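Local coordinates for putative tRNA synthase (Salmonella typhimurium, PDB 3DQQ), which probably phosphorylates 3-oxo-tetronate at the expense of ATP, giving 3-oxo-tetronate 4-phosphate, as a member of the four-carbon acid sugar kinase family, at residues L130-N134 / H135-E139; S224-A227 / M228-R232; G366-T369 / Q370-I374. One frame throughout, in Å; residues are numbered along the deposited sequence.

Contact 1. Residues L130-N134 / H135-E139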
# COMPACT_ATOMS: atom_id res chain seq x y z
N LEU A 130 -13.40 23.30 -7.31
CA LEU A 130 -12.35 22.51 -7.90
C LEU A 130 -12.90 21.14 -8.23
O LEU A 130 -13.53 20.51 -7.40
CB LEU A 130 -11.16 22.43 -6.93
CG LEU A 130 -9.90 21.57 -7.24
CD1 LEU A 130 -9.33 21.85 -8.61
CD2 LEU A 130 -8.79 21.82 -6.18
N PHE A 131 -12.60 20.68 -9.44
CA PHE A 131 -13.00 19.39 -9.93
C PHE A 131 -11.84 18.49 -10.24
O PHE A 131 -10.95 18.85 -10.93
CB PHE A 131 -13.77 19.55 -11.22
CG PHE A 131 -15.10 20.14 -11.05
CD1 PHE A 131 -16.20 19.36 -10.97
CD2 PHE A 131 -15.25 21.48 -10.98
CE1 PHE A 131 -17.38 19.90 -10.81
CE2 PHE A 131 -16.44 22.01 -10.82
CZ PHE A 131 -17.50 21.22 -10.73
N VAL A 132 -11.91 17.27 -9.75
CA VAL A 132 -10.96 16.24 -10.07
C VAL A 132 -11.63 15.28 -10.99
O VAL A 132 -12.45 14.51 -10.59
CB VAL A 132 -10.54 15.51 -8.83
CG1 VAL A 132 -9.66 14.38 -9.17
CG2 VAL A 132 -9.86 16.42 -7.91
N MET A 133 -11.26 15.33 -12.24
CA MET A 133 -11.92 14.56 -13.26
C MET A 133 -13.34 15.00 -13.40
O MET A 133 -13.61 16.14 -13.62
CB MET A 133 -11.84 13.09 -12.96
CG MET A 133 -10.45 12.60 -12.67
SD MET A 133 -9.20 12.82 -13.92
CE MET A 133 -7.82 12.35 -12.96
N ASN A 134 -14.26 14.07 -13.27
CA ASN A 134 -15.65 14.40 -13.47
C ASN A 134 -16.43 14.69 -12.23
O ASN A 134 -17.60 14.81 -12.27
CB ASN A 134 -16.33 13.34 -14.30
CG ASN A 134 -16.08 11.97 -13.81
OD1 ASN A 134 -15.11 11.72 -13.15
ND2 ASN A 134 -16.97 11.07 -14.12
N HIS A 135 -15.77 14.82 -11.11
CA HIS A 135 -16.41 15.07 -9.85
C HIS A 135 -15.76 16.20 -9.10
O HIS A 135 -14.57 16.47 -9.27
CB HIS A 135 -16.32 13.82 -9.01
CG HIS A 135 -16.94 12.62 -9.65
ND1 HIS A 135 -18.31 12.45 -9.74
CD2 HIS A 135 -16.39 11.54 -10.25
CE1 HIS A 135 -18.57 11.32 -10.37
NE2 HIS A 135 -17.42 10.75 -10.69
N LEU A 136 -16.55 16.87 -8.26
CA LEU A 136 -16.03 17.82 -7.25
C LEU A 136 -14.94 17.18 -6.38
O LEU A 136 -15.03 16.01 -6.03
CB LEU A 136 -17.15 18.32 -6.35
CG LEU A 136 -18.22 19.27 -6.92
CD1 LEU A 136 -19.35 19.33 -5.93
CD2 LEU A 136 -17.66 20.67 -7.25
N LEU A 137 -13.92 17.96 -6.06
CA LEU A 137 -12.88 17.57 -5.11
C LEU A 137 -13.38 16.65 -4.02
O LEU A 137 -12.81 15.59 -3.79
CB LEU A 137 -12.33 18.79 -4.37
CG LEU A 137 -10.84 18.94 -4.07
CD1 LEU A 137 -10.66 19.81 -2.84
CD2 LEU A 137 -10.10 17.68 -3.96
N ALA A 138 -14.43 17.09 -3.32
CA ALA A 138 -14.82 16.41 -2.12
C ALA A 138 -15.57 15.12 -2.44
O ALA A 138 -15.84 14.35 -1.55
CB ALA A 138 -15.64 17.32 -1.23
N GLU A 139 -15.88 14.86 -3.70
CA GLU A 139 -16.51 13.59 -4.07
C GLU A 139 -15.54 12.75 -4.88
O GLU A 139 -15.98 11.89 -5.66
CB GLU A 139 -17.80 13.84 -4.90
CG GLU A 139 -18.69 14.92 -4.32
CD GLU A 139 -20.03 15.13 -5.04
OE1 GLU A 139 -20.24 14.67 -6.18
OE2 GLU A 139 -20.87 15.81 -4.42

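Contact 2. Residues S224-A227 / M228-R232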
# COMPACT_ATOMS: atom_id res chain seq x y z
N SER A 224 0.72 24.01 -11.62
CA SER A 224 1.54 24.13 -12.80
C SER A 224 0.85 24.75 -14.00
O SER A 224 1.53 25.20 -14.92
CB SER A 224 2.02 22.75 -13.23
OG SER A 224 2.90 22.19 -12.27
N GLY A 225 -0.47 24.77 -14.02
CA GLY A 225 -1.19 25.27 -15.20
C GLY A 225 -0.94 26.72 -15.57
O GLY A 225 -0.67 27.06 -16.73
N LEU A 226 -1.05 27.61 -14.59
CA LEU A 226 -0.81 29.03 -14.83
C LEU A 226 0.61 29.27 -15.30
O LEU A 226 0.83 30.13 -16.13
CB LEU A 226 -1.10 29.85 -13.58
CG LEU A 226 -0.93 31.35 -13.67
CD1 LEU A 226 -1.60 31.97 -14.93
CD2 LEU A 226 -1.38 32.00 -12.32
N ALA A 227 1.58 28.51 -14.77
CA ALA A 227 2.98 28.66 -15.20
C ALA A 227 3.10 28.43 -16.69
O ALA A 227 3.79 29.15 -17.41
CB ALA A 227 3.89 27.70 -14.45
N MET A 228 2.42 27.42 -17.17
CA MET A 228 2.40 27.18 -18.60
C MET A 228 1.92 28.42 -19.34
O MET A 228 2.49 28.84 -20.32
CB MET A 228 1.50 25.97 -18.91
CG MET A 228 1.39 25.69 -20.40
SD MET A 228 -0.19 24.89 -20.80
CE MET A 228 -0.16 23.36 -19.80
N GLY A 229 0.88 29.04 -18.82
CA GLY A 229 0.31 30.23 -19.45
C GLY A 229 1.26 31.40 -19.41
O GLY A 229 1.33 32.15 -20.37
N LEU A 230 1.98 31.57 -18.30
CA LEU A 230 2.95 32.63 -18.20
C LEU A 230 4.10 32.34 -19.13
O LEU A 230 4.57 33.26 -19.78
CB LEU A 230 3.43 32.83 -16.78
CG LEU A 230 2.36 33.36 -15.82
CD1 LEU A 230 2.76 33.04 -14.39
CD2 LEU A 230 2.07 34.86 -16.02
N ALA A 231 4.52 31.10 -19.25
CA ALA A 231 5.64 30.77 -20.13
C ALA A 231 5.33 31.14 -21.55
O ALA A 231 6.16 31.70 -22.23
CB ALA A 231 6.01 29.33 -20.05
N ARG A 232 4.12 30.87 -22.01
CA ARG A 232 3.76 31.17 -23.38
C ARG A 232 3.66 32.63 -23.69
O ARG A 232 3.73 33.01 -24.86
CB ARG A 232 2.45 30.51 -23.75
CG ARG A 232 2.51 29.01 -23.63
CD ARG A 232 1.37 28.32 -24.25
NE ARG A 232 1.60 26.91 -24.09
CZ ARG A 232 0.68 25.97 -24.21
NH1 ARG A 232 -0.57 26.26 -24.55
NH2 ARG A 232 1.02 24.71 -24.00

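Contact 3. Residues G366-T369 / Q370-I374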
# COMPACT_ATOMS: atom_id res chain seq x y z
N GLY A 366 15.59 10.71 -3.70
CA GLY A 366 16.16 11.53 -2.67
C GLY A 366 17.52 11.07 -2.23
O GLY A 366 18.46 11.87 -2.17
N VAL A 367 17.66 9.78 -1.92
CA VAL A 367 18.90 9.31 -1.37
C VAL A 367 20.01 9.33 -2.42
O VAL A 367 21.16 9.58 -2.07
CB VAL A 367 18.84 7.92 -0.65
CG1 VAL A 367 17.53 7.68 0.07
CG2 VAL A 367 19.18 6.80 -1.59
N VAL A 368 19.66 9.07 -3.67
CA VAL A 368 20.66 9.06 -4.74
C VAL A 368 21.19 10.47 -4.99
O VAL A 368 22.39 10.67 -5.18
CB VAL A 368 20.11 8.50 -6.07
CG1 VAL A 368 20.98 8.91 -7.23
CG2 VAL A 368 20.02 7.00 -6.00
N THR A 369 20.28 11.43 -4.98
CA THR A 369 20.64 12.80 -5.18
C THR A 369 21.48 13.28 -4.04
O THR A 369 22.48 13.94 -4.25
CB THR A 369 19.38 13.66 -5.30
OG1 THR A 369 18.97 13.62 -6.66
CG2 THR A 369 19.67 15.09 -4.98
N GLN A 370 21.08 12.98 -2.82
CA GLN A 370 21.84 13.45 -1.70
C GLN A 370 23.19 12.76 -1.67
O GLN A 370 24.16 13.38 -1.31
CB GLN A 370 21.11 13.26 -0.38
CG GLN A 370 21.95 13.74 0.85
CD GLN A 370 21.27 13.45 2.28
OE1 GLN A 370 20.05 13.07 2.39
NE2 GLN A 370 22.09 13.63 3.37
N SER A 371 23.26 11.50 -2.08
CA SER A 371 24.50 10.78 -2.10
C SER A 371 25.51 11.34 -3.08
O SER A 371 26.68 11.36 -2.80
CB SER A 371 24.24 9.33 -2.45
OG SER A 371 25.47 8.64 -2.56
N LEU A 372 25.08 11.77 -4.24
CA LEU A 372 26.00 12.38 -5.18
C LEU A 372 26.24 13.86 -4.82
O LEU A 372 27.01 14.57 -5.47
CB LEU A 372 25.44 12.24 -6.58
CG LEU A 372 25.14 10.80 -7.00
CD1 LEU A 372 24.31 10.77 -8.27
CD2 LEU A 372 26.43 10.03 -7.17
N GLY A 373 25.57 14.35 -3.78
CA GLY A 373 25.74 15.72 -3.33
C GLY A 373 25.23 16.73 -4.31
O GLY A 373 25.78 17.79 -4.41
N ILE A 374 24.18 16.38 -5.04
CA ILE A 374 23.55 17.28 -5.99
C ILE A 374 22.54 18.13 -5.29
O ILE A 374 21.73 17.64 -4.55
CB ILE A 374 22.88 16.52 -7.09
CG1 ILE A 374 23.96 15.85 -7.94
CG2 ILE A 374 21.99 17.43 -7.88
CD1 ILE A 374 23.45 14.75 -8.76

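Contact 1. Residues L130-N134 / H135-E139
V132 and H135 form an antiparallel hydrogen-bonded pair round a type II' beta turn, with F131 and L136 as the non-hydrogen-bonded pair behind it, in a tight beta hairpin with M133 and N134 at its tip. V132 N bonds to H135 O at 2.8 Å and L137 N to L130 O at 2.9 Å, while the bond from H135 N to V132 O is weak at 3.4 Å.

The side chains divide between the two faces of the hairpin. On one, L136 CD2 sits over the F131 ring in a CH-pi contact. It lies 3.9 Å from the ring centroid and is displaced toward CZ. With CG anti to the carbonyl carbon (chi1 -70°), the F131 ring lies alongside the second strand, where L136 CD2 reaches one of its faces. On the other face, L137 CD2 comes within 4.2 Å of V132 CG2, and L137 CG within 4.1 Å of L130 CD2. L155 and L158 of helix 155-160 extend this apolar cluster. N134 and H135 point the same way at the turn. The amide and imidazole planes are 51° apart, and no hydrogen bond joins them. N134 OD1 comes nearest to H135 CD2, at 3.2 Å. V132, M133 and H135 also pack on I325, A324 and A283 of the second subunit.

Polar bonding across the hairpin is thus carried by the main chain, whose N-H and C=O groups pair with each other. The apolar side chains meet through carbon. L130, V132 and L137 are buried, while M133 and N134 are exposed.

Contact 2. Residues S224-A227 / M228-R232
L226 and L230 lie one helical turn apart and lean across each other at an oblique angle. The contact runs from L226 CG to L230 CD1, 4.1 Å. L230 has CG trans to the carbonyl carbon (chi1 -67°), which turns its branch back along the helix toward L226. L230 CG therefore also lies 3.6 Å from L226 O. Both leucines meet Y81 of strand 79-83, and L226 reaches on to L214 of helix 204-214.

M228 leaves the helix in another direction. Its CB passes 3.3 Å from G225 O, and its chain bends at the last torsion. SD then lies over one face of the R232 guanidinium, toward its rim, with M228 SD 3.4 Å from R232 NH2. That guanidinium is fixed by salt bridges to E204 and E208, and its NE bonds to N25.

The backbone here is the first part of the alpha-helix 224-235, which follows strand 219-222 in the sugar-binding domain. Its regular i to i+4 bonds run from M228 N to S224 O, G229 N to G225 O, L230 N to L226 O and A231 N to A227 O. L230 N to L226 O and A231 N to A227 O are each 2.8 Å.

The methyl groups of A227 and A231 are buried. A231 CB rests 3.5 Å from A227 O and also touches N25. A227 packs on I18 of helix 12-24, and M228 on F21 of the same helix. S224 OG bonds to D17, also in that helix.

Contact 3. Residues G366-T369 / Q370-I374
T369 and I374 meet across a Schellman motif, which ends helix 362-371 in the nucleotide-binding domain. The start of this helix carries G362, E363 and T364, which by similarity belong to the ATP site. The motif lies at the other end. G373 leaves helical geometry with a positive phi of 67°, and two bonds lead back into the last turn. I374 N bonds to T369 O at 3.1 Å, and G373 N bonds to Q370 O at 3.0 Å. The chain then runs on toward strand 376-382.

The motif has its usual apolar contact between the residues that flank it. With CG2 trans to the backbone N (chi1 to OG1 -86°), the threonine methyl faces I374, and T369 CG2 lies 4.1 Å from I374 CB. Both residues pack on L399 of strand 398-402, which covers this side of the helix end. T369 also touches L401, and I374 touches V397.

Ordinary helical bonds lead up to the cap. Q370 N bonds to G366 O, S371 N to V367 O, and L372 N to V368 O. The side chain of Q370 extends from the helix at the exposed side, and its CB is 3.5 Å from G366 O. S371 OG, set trans to the backbone N (chi1 176°), bonds to S343 O of helix 336-351, which links the two helices. V367 packs on F342 of that helix.

V368 and L372 stand side by side and point the same way. L372 CG is 3.3 Å from V368 O, and the branch ends meet where L372 CD1 lies 4.0 Å from V368 CG1.

How the contacts relate
The three contacts do not touch. Contacts 1 and 2 share the sugar-binding domain, with centres about 22 Å apart. Contact 3 lies in the nucleotide-binding domain, on the opposite side of the chain's centre from both. The touching residues of contact 2 are all buried, between helices and a strand. Contacts 1 and 3 are partly buried, each with exposed residues. Contact 1 is a hairpin and alone meets the second subunit. Contacts 2 and 3 are both helical, but 224-232 runs on as regular helix while 366-374 ends one. Leucines a turn along the helix meet other apolar side chains in both. Only contact 1 uses an aromatic face between its segments.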